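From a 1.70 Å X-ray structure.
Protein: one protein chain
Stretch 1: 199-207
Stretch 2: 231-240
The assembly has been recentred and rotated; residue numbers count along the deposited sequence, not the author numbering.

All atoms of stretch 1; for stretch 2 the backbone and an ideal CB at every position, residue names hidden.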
# COMPACT_ATOMS: atom_id res chain seq x y z
N VAL A 199 -6.10 4.89 22.15
CA VAL A 199 -6.43 5.33 20.80
C VAL A 199 -5.18 5.98 20.24
O VAL A 199 -4.70 6.99 20.78
CB VAL A 199 -7.62 6.30 20.80
CG1 VAL A 199 -7.76 6.97 19.43
CG2 VAL A 199 -8.90 5.59 21.19
N LYS A 200 -4.66 5.43 19.16
CA LYS A 200 -3.43 5.97 18.60
C LYS A 200 -3.69 7.31 17.93
O LYS A 200 -4.70 7.52 17.27
CB LYS A 200 -2.80 4.97 17.63
CG LYS A 200 -2.36 3.70 18.34
CD LYS A 200 -1.29 2.95 17.57
CE LYS A 200 -0.87 1.70 18.33
NZ LYS A 200 -0.25 2.06 19.64
N ARG A 201 -2.74 8.22 18.11
CA ARG A 201 -2.82 9.56 17.56
C ARG A 201 -1.51 9.84 16.83
O ARG A 201 -0.57 9.05 16.88
CB ARG A 201 -3.10 10.59 18.66
CG ARG A 201 -4.45 10.36 19.34
CD ARG A 201 -4.67 11.24 20.55
NE ARG A 201 -5.95 10.93 21.19
CZ ARG A 201 -7.12 11.46 20.84
NH1 ARG A 201 -7.18 12.35 19.85
NH2 ARG A 201 -8.23 11.12 21.48
N ILE A 202 -1.49 10.97 16.13
CA ILE A 202 -0.33 11.33 15.30
C ILE A 202 0.96 11.31 16.12
O ILE A 202 2.00 10.83 15.65
CB ILE A 202 -0.56 12.69 14.63
CG1 ILE A 202 -1.75 12.61 13.67
CG2 ILE A 202 0.68 13.14 13.90
CD1 ILE A 202 -1.54 11.59 12.57
N ARG A 203 0.90 11.82 17.36
CA ARG A 203 2.10 11.89 18.20
C ARG A 203 2.77 10.53 18.37
O ARG A 203 3.98 10.46 18.59
CB ARG A 203 1.74 12.46 19.58
CG ARG A 203 0.68 11.64 20.32
CD ARG A 203 0.51 12.09 21.77
NE ARG A 203 -0.62 13.01 21.94
CZ ARG A 203 -1.77 12.68 22.53
NH1 ARG A 203 -2.73 13.59 22.65
NH2 ARG A 203 -1.95 11.46 23.00
N ASP A 204 2.00 9.44 18.27
CA ASP A 204 2.57 8.12 18.47
C ASP A 204 3.46 7.67 17.32
O ASP A 204 4.16 6.67 17.46
CB ASP A 204 1.45 7.10 18.69
CG ASP A 204 0.66 7.36 19.96
OD1 ASP A 204 1.27 7.37 21.05
OD2 ASP A 204 -0.57 7.56 19.87
N TYR A 205 3.45 8.39 16.21
CA TYR A 205 4.24 8.05 15.04
C TYR A 205 5.33 9.07 14.74
O TYR A 205 6.18 8.80 13.88
CB TYR A 205 3.32 7.91 13.81
CG TYR A 205 2.31 6.79 13.96
CD1 TYR A 205 1.18 6.95 14.76
CD2 TYR A 205 2.49 5.58 13.31
CE1 TYR A 205 0.27 5.93 14.92
CE2 TYR A 205 1.57 4.55 13.45
CZ TYR A 205 0.46 4.73 14.26
OH TYR A 205 -0.45 3.72 14.40
N LEU A 206 5.33 10.22 15.41
CA LEU A 206 6.25 11.28 15.06
C LEU A 206 7.68 10.96 15.49
O LEU A 206 7.91 10.32 16.52
CB LEU A 206 5.81 12.61 15.70
CG LEU A 206 4.47 13.18 15.27
CD1 LEU A 206 4.15 14.47 16.02
CD2 LEU A 206 4.44 13.41 13.75
N GLU A 207 8.63 11.44 14.70
CA GLU A 207 10.00 11.53 15.17
C GLU A 207 10.10 12.69 16.14
O GLU A 207 9.28 13.62 16.12
CB GLU A 207 10.96 11.72 14.00
CG GLU A 207 11.04 10.52 13.06
CD GLU A 207 12.10 10.68 11.99
OE1 GLU A 207 13.24 10.20 12.19
OE2 GLU A 207 11.80 11.31 10.96
N UNK A 231 -4.63 20.48 7.91
CA UNK A 231 -3.65 20.65 8.98
C UNK A 231 -4.05 19.77 10.15
O UNK A 231 -5.19 19.85 10.62
CB UNK A 231 -3.54 22.11 9.41
N UNK A 232 -3.11 18.97 10.65
CA UNK A 232 -3.34 18.14 11.82
C UNK A 232 -2.31 18.51 12.89
O UNK A 232 -1.29 19.14 12.61
CB UNK A 232 -3.26 16.65 11.46
N UNK A 233 -2.62 18.13 14.12
CA UNK A 233 -1.76 18.36 15.27
C UNK A 233 -1.34 17.03 15.87
O UNK A 233 -1.91 15.98 15.52
CB UNK A 233 -2.47 19.22 16.32
N UNK A 234 -0.31 17.00 16.72
CA UNK A 234 0.10 15.73 17.33
C UNK A 234 -1.03 14.97 18.02
O UNK A 234 -1.00 13.74 18.04
CB UNK A 234 1.21 15.99 18.35
N UNK A 235 -2.02 15.67 18.57
CA UNK A 235 -3.12 14.98 19.24
C UNK A 235 -4.22 14.54 18.28
O UNK A 235 -5.22 13.98 18.75
CB UNK A 235 -3.72 15.89 20.32
N UNK A 236 -4.07 14.77 16.97
CA UNK A 236 -5.10 14.34 16.03
C UNK A 236 -5.18 12.82 15.96
O UNK A 236 -4.18 12.11 16.08
CB UNK A 236 -4.83 14.92 14.64
N UNK A 237 -6.39 12.33 15.72
CA UNK A 237 -6.63 10.90 15.59
C UNK A 237 -6.71 10.43 14.15
O UNK A 237 -7.01 9.26 13.90
CB UNK A 237 -7.92 10.53 16.32
N UNK A 238 -6.45 11.30 13.18
CA UNK A 238 -6.34 10.86 11.80
C UNK A 238 -5.57 11.88 10.99
O UNK A 238 -5.28 12.99 11.45
CB UNK A 238 -7.72 10.63 11.19
N UNK A 239 -5.24 11.49 9.76
CA UNK A 239 -4.67 12.39 8.77
C UNK A 239 -5.03 11.83 7.40
O UNK A 239 -5.49 10.70 7.27
CB UNK A 239 -3.16 12.54 8.94
N UNK A 240 -4.81 12.65 6.37
CA UNK A 240 -5.34 12.32 5.06
C UNK A 240 -4.43 11.35 4.32
O UNK A 240 -3.30 11.05 4.72
CB UNK A 240 -5.54 13.59 4.23

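Position 231 has an extended backbone, and nothing of stretch 1 lies within 5.5 Å of its ideal CB. The residue is Ile 231, out of reach.

Position 232 is also extended, phi/psi -122/162. Its CB points toward stretch 1, 4.8 Å from Ile 202 CG1. A modest apolar side chain would suit. It is Val 232, whose CG2 lies 4.4 Å from Ile 202 CG1.

At position 233 the CB points away, so many side chains would do. The backbone O lies 3.7 Å from Ile 202 CB. The residue opens a type I turn that ends at 236. The residue is Lys 233, with NZ hydrogen-bonded elsewhere in the structure.

Position 234 has phi -53 and psi -31, the second place of the turn. Its ideal CB is 3.8 Å from Arg 203 CB and 4.0 Å from Leu 206 CD1. Its O accepts a hydrogen bond from Arg 203 N at 2.8 Å. Proline fits the phi, as would a small apolar residue. It is Pro 234; its CB packs 4.1 Å from Leu 206 CD1.

Position 235 has its CB sideways, with Arg 203 NH1 at 3.4 Å. Two arginines nearby favour an acidic or polar side chain. The residue is Asp 235. Its carboxylate end leads away from stretch 1, and the main chain makes the bond: Arg 201 NH1 donates to Asp 235 O at 2.8 Å, near the guanidinium plane.

Position 236 closes the turn. Its CB is 4.0 Å from Ile 202 CG1, and its O accepts from Ile 202 N at 2.9 Å. A small side chain, apolar or polar, would suit. Ser 236 puts CB 3.9 Å from Ile 202 CG1, while its OG accepts from Lys 233 N at 2.9 Å, bracing the turn.

Position 237 has its CB sideways, 4.0 Å from Arg 201 NH1 and 4.5 Å from Lys 200 O. Small or polar residues would suit. It is Ser 237, which makes no hydrogen bond to stretch 1.

Position 238 is extended with CB pointing away; the choice is wide. It is Ser 238, whose O lies 4.1 Å from Ile 202 CD1.

Position 239 points its CB toward stretch 1, 4.1 Å from Ile 202 CD1. A small or medium apolar side chain would suit. Cys 239 places SG 3.9 Å from Ile 202 CD1.

Position 240 has nothing of stretch 1 nearby. It is Cys 240, which touches a crystal neighbour.

Stretch 2 (231-240) IVKPDSSSCC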
# COMPACT_ATOMS: atom_id res chain seq x y z
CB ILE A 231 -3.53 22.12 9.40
CG1 ILE A 231 -3.08 22.99 8.22
CG2 ILE A 231 -2.57 22.27 10.58
CD1 ILE A 231 -3.13 24.48 8.51
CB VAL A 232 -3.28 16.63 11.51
CG1 VAL A 232 -4.31 16.25 10.44
CG2 VAL A 232 -1.88 16.21 11.07
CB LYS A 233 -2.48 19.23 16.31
CG LYS A 233 -2.60 20.70 15.88
CD LYS A 233 -3.47 21.53 16.84
CE LYS A 233 -4.85 21.74 16.25
NZ LYS A 233 -5.61 22.82 16.93
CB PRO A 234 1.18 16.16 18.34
CG PRO A 234 1.77 17.39 17.72
CD PRO A 234 0.61 18.10 17.07
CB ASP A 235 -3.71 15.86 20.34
CG ASP A 235 -4.43 17.08 19.80
OD1 ASP A 235 -4.13 17.50 18.66
OD2 ASP A 235 -5.30 17.63 20.51
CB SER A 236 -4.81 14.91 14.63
OG SER A 236 -4.83 16.33 14.66
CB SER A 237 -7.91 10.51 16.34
OG SER A 237 -9.02 11.22 15.83
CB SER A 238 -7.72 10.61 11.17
OG SER A 238 -7.59 9.87 9.96
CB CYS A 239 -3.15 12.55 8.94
SG CYS A 239 -2.14 11.06 8.75
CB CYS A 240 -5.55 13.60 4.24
SG CYS A 240 -6.97 14.58 4.81
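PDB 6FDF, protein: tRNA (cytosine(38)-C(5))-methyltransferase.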